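Local coordinates for protein EreC (Klebsiella pneumoniae, PDB 6XCQ) that probably hydrolyses the lactone ring of erythromycin and related macrolides, an esterase activity that confers resistance to these antibiotics, at residues A[102-110]-A[120-128]; A[196-204]-A[359-367]. The protein carries 1 engineered substitution. All blocks are in the same frame, centred on the assembly; numbering follows the deposited sequence. Where two conformers were deposited one is given.

Interaction 1 (A[102-110]-A[120-128]); sequences IQASRLSEY and LERFSDPLT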
ATOM      1  N   ILE A 102      -1.709  11.316   6.826  1.00 18.08           N
ATOM      2  CA  ILE A 102      -2.135  12.666   6.482  1.00 18.66           C
ATOM      3  C   ILE A 102      -2.530  12.741   5.008  1.00 19.01           C
ATOM      4  O   ILE A 102      -3.521  13.387   4.647  1.00 16.42           O
ATOM      5  CB  ILE A 102      -1.025  13.664   6.830  1.00 17.76           C
ATOM      6  CG1 ILE A 102      -0.827  13.695   8.360  1.00 18.04           C
ATOM      7  CG2 ILE A 102      -1.375  15.039   6.290  1.00 23.24           C
ATOM      8  CD1 ILE A 102       0.367  14.505   8.823  1.00 15.51           C
ATOM      9  N   GLN A 103      -1.755  12.101   4.131  1.00 17.06           N
ATOM     10  CA  GLN A 103      -2.168  12.005   2.736  1.00 16.94           C
ATOM     11  C   GLN A 103      -3.571  11.429   2.624  1.00 15.36           C
ATOM     12  O   GLN A 103      -4.395  11.912   1.841  1.00 16.39           O
ATOM     13  CB  GLN A 103      -1.177  11.135   1.957  1.00 23.05           C
ATOM     14  CG  GLN A 103       0.117  11.831   1.601  1.00 17.89           C
ATOM     15  CD  GLN A 103       1.078  10.917   0.861  1.00 22.34           C
ATOM     16  OE1 GLN A 103       1.345   9.792   1.292  1.00 18.84           O
ATOM     17  NE2 GLN A 103       1.598  11.395  -0.265  1.00 20.27           N
ATOM     18  N   ALA A 104      -3.874  10.412   3.426  1.00 14.29           N
ATOM     19  CA  ALA A 104      -5.186   9.785   3.327  1.00 15.69           C
ATOM     20  C   ALA A 104      -6.295  10.683   3.863  1.00 15.82           C
ATOM     21  O   ALA A 104      -7.429  10.601   3.385  1.00 19.23           O
ATOM     22  CB  ALA A 104      -5.191   8.442   4.066  1.00 13.97           C
ATOM     23  N   SER A 105      -6.020  11.513   4.876  1.00 17.64           N
ATOM     24  CA  SER A 105      -7.077  12.395   5.375  1.00 18.57           C
ATOM     25  C   SER A 105      -7.534  13.360   4.288  1.00 17.59           C
ATOM     26  O   SER A 105      -8.729  13.653   4.171  1.00 21.07           O
ATOM     27  CB  SER A 105      -6.608  13.160   6.619  1.00 24.05           C
ATOM     28  OG  SER A 105      -5.469  13.941   6.318  1.00 33.45           O
ATOM     29  N   ARG A 106      -6.602  13.827   3.459  1.00 16.19           N
ATOM     30  CA  ARG A 106      -6.957  14.676   2.327  1.00 16.71           C
ATOM     31  C   ARG A 106      -7.781  13.910   1.302  1.00 22.62           C
ATOM     32  O   ARG A 106      -8.723  14.457   0.723  1.00 23.44           O
ATOM     33  CB  ARG A 106      -5.693  15.240   1.685  1.00 20.88           C
ATOM     34  CG  ARG A 106      -4.857  16.045   2.666  1.00 28.73           C
ATOM     35  CD  ARG A 106      -3.670  16.684   1.987  1.00 39.22           C
ATOM     36  NE  ARG A 106      -2.907  17.498   2.927  1.00 48.60           N
ATOM     37  CZ  ARG A 106      -1.660  17.240   3.310  1.00 58.70           C
ATOM     38  NH1 ARG A 106      -1.009  16.184   2.825  1.00 44.18           N
ATOM     39  NH2 ARG A 106      -1.060  18.049   4.175  1.00 54.36           N
ATOM     40  N   LEU A 107      -7.437  12.642   1.054  1.00 16.57           N
ATOM     41  CA  LEU A 107      -8.271  11.834   0.173  1.00 16.58           C
ATOM     42  C   LEU A 107      -9.672  11.663   0.754  1.00 24.32           C
ATOM     43  O   LEU A 107     -10.661  11.657   0.012  1.00 17.76           O
ATOM     44  CB  LEU A 107      -7.606  10.485  -0.090  1.00 16.98           C
ATOM     45  CG  LEU A 107      -6.251  10.518  -0.824  1.00 13.43           C
ATOM     46  CD1 LEU A 107      -5.702   9.100  -0.971  1.00 15.28           C
ATOM     47  CD2 LEU A 107      -6.336  11.207  -2.196  1.00 12.52           C
ATOM     48  N   SER A 108      -9.785  11.539   2.084  1.00 16.51           N
ATOM     49  CA  SER A 108     -11.104  11.425   2.696  1.00 20.17           C
ATOM     50  C   SER A 108     -11.922  12.687   2.470  1.00 17.91           C
ATOM     51  O   SER A 108     -13.130  12.612   2.208  1.00 19.49           O
ATOM     52  CB  SER A 108     -10.982  11.159   4.193  1.00 27.91           C
ATOM     53  OG  SER A 108     -10.590   9.831   4.439  1.00 29.89           O
ATOM     54  N   GLU A 109     -11.288  13.856   2.606  1.00 18.14           N
ATOM     55  CA  GLU A 109     -11.948  15.107   2.243  1.00 21.93           C
ATOM     56  C   GLU A 109     -12.469  15.054   0.816  1.00 25.92           C
ATOM     57  O   GLU A 109     -13.577  15.518   0.530  1.00 28.34           O
ATOM     58  CB  GLU A 109     -10.973  16.272   2.364  1.00 24.30           C
ATOM     59  CG  GLU A 109     -10.717  16.802   3.747  1.00 48.79           C
ATOM     60  CD  GLU A 109      -9.858  18.041   3.677  1.00 44.06           C
ATOM     61  OE1 GLU A 109     -10.404  19.115   3.342  1.00 61.15           O
ATOM     62  OE2 GLU A 109      -8.630  17.932   3.907  1.00 45.25           O
ATOM     63  N   TYR A 110     -11.660  14.524  -0.103  1.00 19.93           N
ATOM     64  CA  TYR A 110     -12.102  14.383  -1.483  1.00 18.23           C
ATOM     65  C   TYR A 110     -13.361  13.533  -1.568  1.00 19.39           C
ATOM     66  O   TYR A 110     -14.352  13.931  -2.187  1.00 22.82           O
ATOM     67  CB  TYR A 110     -10.983  13.770  -2.324  1.00 20.40           C
ATOM     68  CG  TYR A 110     -11.446  13.226  -3.658  1.00 23.26           C
ATOM     69  CD1 TYR A 110     -11.818  14.094  -4.692  1.00 16.96           C
ATOM     70  CD2 TYR A 110     -11.504  11.854  -3.890  1.00 18.03           C
ATOM     71  CE1 TYR A 110     -12.235  13.602  -5.931  1.00 17.77           C
ATOM     72  CE2 TYR A 110     -11.912  11.349  -5.130  1.00 14.19           C
ATOM     73  CZ  TYR A 110     -12.277  12.231  -6.144  1.00 21.05           C
ATOM     74  OH  TYR A 110     -12.687  11.753  -7.371  1.00 19.75           O
ATOM     75  N   LEU A 120     -10.046  15.410  -7.910  1.00 23.84           N
ATOM     76  CA  LEU A 120      -9.077  14.662  -7.117  1.00 19.41           C
ATOM     77  C   LEU A 120      -7.702  15.318  -7.136  1.00 20.92           C
ATOM     78  O   LEU A 120      -6.965  15.229  -6.146  1.00 22.29           O
ATOM     79  CB  LEU A 120      -8.987  13.220  -7.625  1.00 20.26           C
ATOM     80  CG  LEU A 120      -7.869  12.354  -7.018  1.00 16.57           C
ATOM     81  CD1 LEU A 120      -8.081  12.126  -5.497  1.00 16.39           C
ATOM     82  CD2 LEU A 120      -7.790  11.032  -7.779  1.00 16.28           C
ATOM     83  N   GLU A 121      -7.341  15.988  -8.237  1.00 17.94           N
ATOM     84  CA  GLU A 121      -6.054  16.675  -8.309  1.00 22.16           C
ATOM     85  C   GLU A 121      -5.842  17.650  -7.151  1.00 20.22           C
ATOM     86  O   GLU A 121      -4.702  17.912  -6.766  1.00 20.05           O
ATOM     87  CB  GLU A 121      -5.927  17.439  -9.626  1.00 21.22           C
ATOM     88  CG  GLU A 121      -5.714  16.579 -10.843  1.00 23.34           C
ATOM     89  CD  GLU A 121      -7.013  16.207 -11.510  1.00 30.71           C
ATOM     90  OE1 GLU A 121      -8.055  16.196 -10.817  1.00 20.99           O
ATOM     91  OE2 GLU A 121      -6.992  15.925 -12.727  1.00 35.58           O
ATOM     92  N   ARG A 122      -6.916  18.201  -6.595  1.00 22.13           N
ATOM     93  CA  ARG A 122      -6.777  19.174  -5.512  1.00 25.29           C
ATOM     94  C   ARG A 122      -6.462  18.521  -4.175  1.00 35.87           C
ATOM     95  O   ARG A 122      -6.017  19.211  -3.253  1.00 22.31           O
ATOM     96  CB  ARG A 122      -8.056  19.995  -5.367  1.00 34.21           C
ATOM     97  CG  ARG A 122      -8.431  20.804  -6.593  1.00 39.19           C
ATOM     98  CD  ARG A 122      -7.954  22.245  -6.469  1.00 66.13           C
ATOM     99  NE  ARG A 122      -7.954  22.940  -7.755  1.00 69.97           N
ATOM    100  CZ  ARG A 122      -9.049  23.355  -8.388  1.00 65.11           C
ATOM    101  NH1 ARG A 122      -8.942  23.977  -9.553  1.00 61.01           N
ATOM    102  NH2 ARG A 122     -10.250  23.152  -7.857  1.00 55.56           N
ATOM    103  N   PHE A 123      -6.689  17.214  -4.047  1.00 19.21           N
ATOM    104  CA  PHE A 123      -6.586  16.533  -2.765  1.00 19.30           C
ATOM    105  C   PHE A 123      -5.483  15.491  -2.746  1.00 22.65           C
ATOM    106  O   PHE A 123      -5.407  14.706  -1.792  1.00 19.07           O
ATOM    107  CB  PHE A 123      -7.911  15.853  -2.409  1.00 18.78           C
ATOM    108  CG  PHE A 123      -9.066  16.795  -2.288  1.00 27.88           C
ATOM    109  CD1 PHE A 123      -9.770  17.199  -3.415  1.00 25.35           C
ATOM    110  CD2 PHE A 123      -9.447  17.287  -1.045  1.00 27.96           C
ATOM    111  CE1 PHE A 123     -10.844  18.071  -3.303  1.00 27.19           C
ATOM    112  CE2 PHE A 123     -10.521  18.163  -0.928  1.00 27.70           C
ATOM    113  CZ  PHE A 123     -11.217  18.556  -2.060  1.00 31.47           C
ATOM    114  N   SER A 124      -4.617  15.466  -3.755  0.65 21.09           N
ATOM    115  CA  SER A 124      -3.696  14.353  -3.903  0.65 20.44           C
ATOM    116  C   SER A 124      -2.375  14.845  -4.467  0.65 28.50           C
ATOM    117  O   SER A 124      -2.326  15.824  -5.216  0.65 26.84           O
ATOM    118  CB  SER A 124      -4.288  13.281  -4.819  0.65 22.29           C
ATOM    119  OG  SER A 124      -4.619  13.842  -6.075  0.65 24.04           O
ATOM    120  N   ASP A 125      -1.313  14.141  -4.112  1.00 21.20           N
ATOM    121  CA  ASP A 125       0.011  14.399  -4.640  1.00 25.54           C
ATOM    122  C   ASP A 125       0.235  13.547  -5.881  1.00 22.54           C
ATOM    123  O   ASP A 125      -0.535  12.626  -6.161  1.00 20.08           O
ATOM    124  CB  ASP A 125       1.038  14.133  -3.541  1.00 25.21           C
ATOM    125  CG  ASP A 125       0.720  14.909  -2.265  1.00 35.72           C
ATOM    126  OD1 ASP A 125       0.665  16.158  -2.340  1.00 34.08           O
ATOM    127  OD2 ASP A 125       0.498  14.280  -1.196  1.00 30.52           O
ATOM    128  N   PRO A 126       1.272  13.852  -6.675  1.00 25.09           N
ATOM    129  CA  PRO A 126       1.441  13.139  -7.966  1.00 24.78           C
ATOM    130  C   PRO A 126       1.514  11.616  -7.879  1.00 22.74           C
ATOM    131  O   PRO A 126       0.839  10.931  -8.657  1.00 17.80           O
ATOM    132  CB  PRO A 126       2.741  13.740  -8.511  1.00 22.83           C
ATOM    133  CG  PRO A 126       2.764  15.139  -7.953  1.00 23.09           C
ATOM    134  CD  PRO A 126       2.101  15.075  -6.602  1.00 22.91           C
ATOM    135  N   LEU A 127       2.332  11.048  -6.991  1.00 19.69           N
ATOM    136  CA  LEU A 127       2.432   9.585  -6.968  1.00 17.46           C
ATOM    137  C   LEU A 127       1.121   8.947  -6.518  1.00 24.05           C
ATOM    138  O   LEU A 127       0.648   7.977  -7.135  1.00 19.60           O
ATOM    139  CB  LEU A 127       3.590   9.135  -6.071  1.00 20.12           C
ATOM    140  CG  LEU A 127       3.765   7.626  -5.892  1.00 22.39           C
ATOM    141  CD1 LEU A 127       4.151   6.926  -7.227  1.00 15.34           C
ATOM    142  CD2 LEU A 127       4.808   7.346  -4.812  1.00 30.30           C
ATOM    143  N   THR A 128       0.510   9.484  -5.450  1.00 15.32           N
ATOM    144  CA  THR A 128      -0.788   8.986  -5.007  1.00 15.79           C
ATOM    145  C   THR A 128      -1.820   9.036  -6.129  1.00 13.97           C
ATOM    146  O   THR A 128      -2.594   8.088  -6.322  1.00 17.67           O
ATOM    147  CB  THR A 128      -1.265   9.807  -3.816  1.00 21.30           C
ATOM    148  OG1 THR A 128      -0.329   9.649  -2.739  1.00 15.00           O
ATOM    149  CG2 THR A 128      -2.659   9.361  -3.384  1.00 12.77           C
TER
HETATM  150  O   HOH W   1      -3.574  12.767  -0.494  1.00 21.62           O
HETATM  151  O   HOH W   2      -1.160  15.400   0.501  1.00 49.01           O

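Interaction 2 (A[196-204]-A[359-367]); sequences DGQSAVISS and GSPLGFSVV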
ATOM      1  N   ASP A 196      12.201  17.118   0.638  1.00 30.67           N
ATOM      2  CA  ASP A 196      10.955  17.632   0.073  1.00 33.68           C
ATOM      3  C   ASP A 196      10.611  17.005  -1.277  1.00 29.62           C
ATOM      4  O   ASP A 196       9.935  17.632  -2.099  1.00 33.24           O
ATOM      5  CB  ASP A 196      11.004  19.159  -0.060  1.00 33.70           C
ATOM      6  CG  ASP A 196      12.105  19.637  -0.993  1.00 41.48           C
ATOM      7  OD1 ASP A 196      12.757  18.799  -1.652  1.00 37.20           O
ATOM      8  OD2 ASP A 196      12.331  20.864  -1.056  1.00 60.66           O
ATOM      9  N   GLY A 197      11.064  15.783  -1.531  1.00 28.70           N
ATOM     10  CA  GLY A 197      10.757  15.125  -2.787  1.00 31.30           C
ATOM     11  C   GLY A 197       9.279  14.785  -2.926  1.00 38.18           C
ATOM     12  O   GLY A 197       8.483  14.881  -1.991  1.00 33.42           O
ATOM     13  N   GLN A 198       8.900  14.388  -4.139  1.00 31.22           N
ATOM     14  CA  GLN A 198       7.550  13.904  -4.402  1.00 29.76           C
ATOM     15  C   GLN A 198       7.537  12.400  -4.609  1.00 34.08           C
ATOM     16  O   GLN A 198       6.499  11.827  -4.980  1.00 32.00           O
ATOM     17  CB  GLN A 198       6.949  14.627  -5.611  1.00 34.78           C
ATOM     18  CG  GLN A 198       6.421  16.019  -5.297  1.00 35.34           C
ATOM     19  CD  GLN A 198       5.108  15.998  -4.524  1.00 47.42           C
ATOM     20  OE1 GLN A 198       4.466  14.957  -4.392  1.00 45.45           O
ATOM     21  NE2 GLN A 198       4.701  17.155  -4.016  1.00 56.37           N
ATOM     22  N   SER A 199       8.672  11.749  -4.372  1.00 29.33           N
ATOM     23  CA  SER A 199       8.752  10.298  -4.418  1.00 26.99           C
ATOM     24  C   SER A 199       9.962   9.873  -3.602  1.00 28.31           C
ATOM     25  O   SER A 199      10.825  10.688  -3.262  1.00 24.79           O
ATOM     26  CB  SER A 199       8.850   9.795  -5.860  1.00 32.79           C
ATOM     27  OG  SER A 199      10.137  10.070  -6.371  1.00 30.55           O
ATOM     28  N   ALA A 200      10.022   8.570  -3.313  1.00 21.94           N
ATOM     29  CA  ALA A 200      11.113   8.036  -2.501  1.00 21.23           C
ATOM     30  C   ALA A 200      12.475   8.298  -3.138  1.00 39.84           C
ATOM     31  O   ALA A 200      13.453   8.568  -2.433  1.00 29.77           O
ATOM     32  CB  ALA A 200      10.918   6.536  -2.266  1.00 24.49           C
ATOM     33  N   VAL A 201      12.570   8.214  -4.467  1.00 28.61           N
ATOM     34  CA  VAL A 201      13.875   8.385  -5.100  1.00 26.81           C
ATOM     35  C   VAL A 201      14.355   9.828  -4.963  1.00 25.66           C
ATOM     36  O   VAL A 201      15.539  10.077  -4.704  1.00 30.58           O
ATOM     37  CB  VAL A 201      13.832   7.922  -6.570  1.00 34.13           C
ATOM     38  CG1 VAL A 201      12.648   8.489  -7.251  1.00 31.92           C
ATOM     39  CG2 VAL A 201      15.095   8.340  -7.305  1.00 36.03           C
ATOM     40  N   ILE A 202      13.454  10.800  -5.106  1.00 27.91           N
ATOM     41  CA  ILE A 202      13.869  12.191  -4.939  1.00 25.97           C
ATOM     42  C   ILE A 202      14.233  12.470  -3.484  1.00 35.16           C
ATOM     43  O   ILE A 202      15.319  12.981  -3.188  1.00 30.73           O
ATOM     44  CB  ILE A 202      12.781  13.163  -5.430  1.00 24.74           C
ATOM     45  CG1 ILE A 202      12.353  12.861  -6.875  1.00 36.27           C
ATOM     46  CG2 ILE A 202      13.288  14.601  -5.306  1.00 25.26           C
ATOM     47  CD1 ILE A 202      13.499  12.786  -7.873  1.00 34.33           C
ATOM     48  N   SER A 203      13.323  12.153  -2.558  1.00 24.91           N
ATOM     49  CA  SER A 203      13.581  12.422  -1.140  1.00 29.72           C
ATOM     50  C   SER A 203      14.841  11.715  -0.648  1.00 23.99           C
ATOM     51  O   SER A 203      15.624  12.289   0.124  1.00 24.58           O
ATOM     52  CB  SER A 203      12.382  12.007  -0.286  1.00 16.74           C
ATOM     53  OG  SER A 203      11.228  12.766  -0.583  1.00 28.17           O
ATOM     54  N   SER A 204      15.060  10.470  -1.076  0.63 21.24           N
ATOM     55  CA  SER A 204      16.262   9.770  -0.635  0.63 30.71           C
ATOM     56  C   SER A 204      17.521  10.428  -1.184  0.63 32.67           C
ATOM     57  O   SER A 204      18.545  10.463  -0.492  0.63 24.80           O
ATOM     58  CB  SER A 204      16.207   8.296  -1.035  0.63 28.21           C
ATOM     59  OG  SER A 204      16.198   8.152  -2.438  0.63 30.68           O
ATOM     60  N   GLY A 359      15.446  14.043 -15.488  1.00 41.95           N
ATOM     61  CA  GLY A 359      14.444  14.948 -15.991  1.00 46.06           C
ATOM     62  C   GLY A 359      13.022  14.605 -15.596  1.00 55.52           C
ATOM     63  O   GLY A 359      12.168  15.498 -15.565  1.00 56.32           O
ATOM     64  N   SER A 360      12.742  13.339 -15.299  1.00 49.58           N
ATOM     65  CA  SER A 360      11.390  12.966 -14.911  1.00 47.59           C
ATOM     66  C   SER A 360      11.042  13.604 -13.568  1.00 42.14           C
ATOM     67  O   SER A 360      11.879  13.638 -12.659  1.00 40.27           O
ATOM     68  CB  SER A 360      11.243  11.448 -14.828  1.00 42.97           C
ATOM     69  OG  SER A 360      11.959  10.932 -13.720  1.00 46.42           O
ATOM     70  N   PRO A 361       9.822  14.118 -13.416  1.00 39.19           N
ATOM     71  CA  PRO A 361       9.493  14.883 -12.203  1.00 41.85           C
ATOM     72  C   PRO A 361       9.644  14.093 -10.915  1.00 47.61           C
ATOM     73  O   PRO A 361       9.970  14.677  -9.873  1.00 42.70           O
ATOM     74  CB  PRO A 361       8.035  15.298 -12.443  1.00 51.44           C
ATOM     75  CG  PRO A 361       7.507  14.299 -13.432  1.00 39.72           C
ATOM     76  CD  PRO A 361       8.669  13.969 -14.319  1.00 55.49           C
ATOM     77  N   LEU A 362       9.430  12.778 -10.948  1.00 34.11           N
ATOM     78  CA  LEU A 362       9.535  11.957  -9.750  1.00 28.71           C
ATOM     79  C   LEU A 362      10.727  11.003  -9.793  1.00 29.27           C
ATOM     80  O   LEU A 362      10.788  10.061  -9.005  1.00 28.81           O
ATOM     81  CB  LEU A 362       8.222  11.203  -9.524  1.00 29.50           C
ATOM     82  CG  LEU A 362       7.059  11.960  -8.830  1.00 36.82           C
ATOM     83  CD1 LEU A 362       6.824  13.407  -9.306  1.00 38.91           C
ATOM     84  CD2 LEU A 362       5.768  11.140  -8.927  1.00 39.94           C
ATOM     85  N   GLY A 363      11.687  11.234 -10.687  1.00 27.02           N
ATOM     86  CA  GLY A 363      12.879  10.413 -10.727  1.00 24.56           C
ATOM     87  C   GLY A 363      12.698   9.050 -11.346  1.00 19.50           C
ATOM     88  O   GLY A 363      13.646   8.255 -11.357  1.00 26.30           O
ATOM     89  N   PHE A 364      11.508   8.737 -11.834  1.00 20.91           N
ATOM     90  CA  PHE A 364      11.324   7.523 -12.607  1.00 27.04           C
ATOM     91  C   PHE A 364      10.247   7.781 -13.636  1.00 28.75           C
ATOM     92  O   PHE A 364       9.483   8.749 -13.545  1.00 30.03           O
ATOM     93  CB  PHE A 364      10.943   6.319 -11.740  1.00 28.50           C
ATOM     94  CG  PHE A 364       9.576   6.423 -11.114  1.00 24.12           C
ATOM     95  CD1 PHE A 364       9.401   7.108  -9.924  1.00 24.39           C
ATOM     96  CD2 PHE A 364       8.475   5.827 -11.706  1.00 26.39           C
ATOM     97  CE1 PHE A 364       8.156   7.207  -9.344  1.00 28.18           C
ATOM     98  CE2 PHE A 364       7.224   5.917 -11.127  1.00 22.78           C
ATOM     99  CZ  PHE A 364       7.066   6.608  -9.946  1.00 25.58           C
ATOM    100  N   SER A 365      10.187   6.889 -14.608  1.00 24.03           N
ATOM    101  CA  SER A 365       9.183   6.951 -15.648  1.00 26.41           C
ATOM    102  C   SER A 365       8.481   5.607 -15.701  1.00 22.20           C
ATOM    103  O   SER A 365       8.948   4.615 -15.136  1.00 27.59           O
ATOM    104  CB  SER A 365       9.815   7.306 -17.003  1.00 27.59           C
ATOM    105  OG  SER A 365      10.116   8.686 -17.063  1.00 49.76           O
ATOM    106  N   VAL A 366       7.342   5.590 -16.374  1.00 17.17           N
ATOM    107  CA  VAL A 366       6.527   4.397 -16.536  1.00 17.41           C
ATOM    108  C   VAL A 366       6.473   4.127 -18.023  1.00 22.72           C
ATOM    109  O   VAL A 366       5.909   4.930 -18.776  1.00 24.69           O
ATOM    110  CB  VAL A 366       5.114   4.578 -15.967  1.00 23.88           C
ATOM    111  CG1 VAL A 366       4.259   3.360 -16.294  1.00 23.59           C
ATOM    112  CG2 VAL A 366       5.184   4.841 -14.467  1.00 22.88           C
ATOM    113  N   VAL A 367       7.064   3.011 -18.450  1.00 19.31           N
ATOM    114  CA  VAL A 367       7.188   2.671 -19.858  1.00 18.86           C
ATOM    115  C   VAL A 367       6.667   1.257 -20.075  1.00 24.72           C
ATOM    116  O   VAL A 367       6.847   0.376 -19.227  1.00 30.00           O
ATOM    117  CB  VAL A 367       8.645   2.797 -20.355  1.00 24.43           C
ATOM    118  CG1 VAL A 367       9.138   4.213 -20.189  1.00 22.13           C
ATOM    119  CG2 VAL A 367       9.557   1.842 -19.605  1.00 24.55           C
TER

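Interaction 1 (A[102-110]-A[120-128])
Y110, near the C-terminal end of helix 101-112, is clasped by L120 and F123 of the loop that returns beside that helix. Its CB lies over one face of the F123 ring, 4.0 Å from the centroid, a CH-pi contact. With CG anti to the backbone N (chi1 164°), the phenol is carried past F123 toward L120. CD1 and CE1 run along the L120 backbone, CE1 coming within 3.5 Å of L120 N. CZ meets L120 CB at 3.7 Å, and OH ends near the same carbon. L120 CD1 lies over the ring face, displaced toward its rim, 3.9 Å from the centroid, and also touches L107 CD2. The Y110 and F123 planes are inclined at 50°, so the two rings meet obliquely, with R106 O and E109 CB bordering F123 as well.

One turn back, L107 spreads its two methyls: CD2 packs on F123 O and S124 CB, while CD1 meets T128 CG2 tip to tip. Beyond this apolar strip the contact becomes polar. Q103, its chain extended beyond CG, gives an almost straight hydrogen bond from NE2 to D125 OD2 (3.2 Å, 171°), meeting the carboxylate on its anti side; NE2 is also bonded to N159, and OE1 to G100 N. One water donates to both Q103 O and F123 O. A second joins D125 OD2 to R106 NH1, weakly on the arginine side, where D165 provides the salt bridge.

F123 N bonds to L120 O, closing the turn that presents both hydrophobic residues. The loop doubles back along helix 101-112, and helix 126-146 then sets off again in roughly the same direction, touching at T128. All lie in the connection between adjacent parallel strands 94-97 and 151-154, a beta-alpha-beta crossover containing two helices.

Interaction 2 (A[196-204]-A[359-367])
S199 OG donates a 2.7 Å hydrogen bond to L362 O, joining the N-cap position of helix 200-208 to a type I beta turn, S360 to G363. The hydroxyl approaches at a C=O...O angle of 127°, tilted 31° from the carbonyl plane. Its chi1 of 73° sets OG between the backbone N and the carbonyl carbon, turning it out to the turn.

Hydrophobic groups flank this bond. V201 CG1 presses on the same carbonyl oxygen, L362 O, in an unusually short approach whose exact value is doubtful. From the next residue of the helix, I202 extends CD1 along the turn backbone, 3.7 Å from G363 N. G363, with positive phi and no side chain, brings its CA to 4.0 Å from V201 CG1. On the other side of S199, L362 CD1 packs against Q198 CB at 3.9 Å, while L362 CB lies close to S199 CB. The Q198 side chain bends at chi2, leading its amide away from the turn to lie beside D125 and P126.

The next shell holds both partners in place. G363 N bonds to S360 O within the turn, and S360 OG is tied to S357 O just before it. Strand 365-370 follows, paired antiparallel with strand 349-354 in a two-stranded sheet. On the helix side, S203 N closes the first turn by bonding to S199 O, while S203 OG reaches T160 O. L362 and F364 also rest on L127 of helix 126-146, and F364 touches M353 and the terminal L438. The F364 ring turns its edge to the helix, with CD1 4.4 Å from V201 CG1 and CE1 the same distance from S199 CB.

From the N terminus, the chain first passes through helix 101-112 and, nine residues after 102-110, closes interaction 1, a local loop leading into helix 126-146. Interaction 2 opens only later, at 196-204, and closes across 154 residues, when the turn before strand 365-370 returns to the start of helix 200-208. The contacts therefore neither nest nor cross, but follow in series. Their centres lie 18 Å apart, yet they share a border where P126 meets Q198, and at L127 the helix start reaches the turn. The start of helix 126-146 thus connects the helix-loop-helix connection between strands 94-97 and 151-154 with helix 200-208 and the two-stranded sheet.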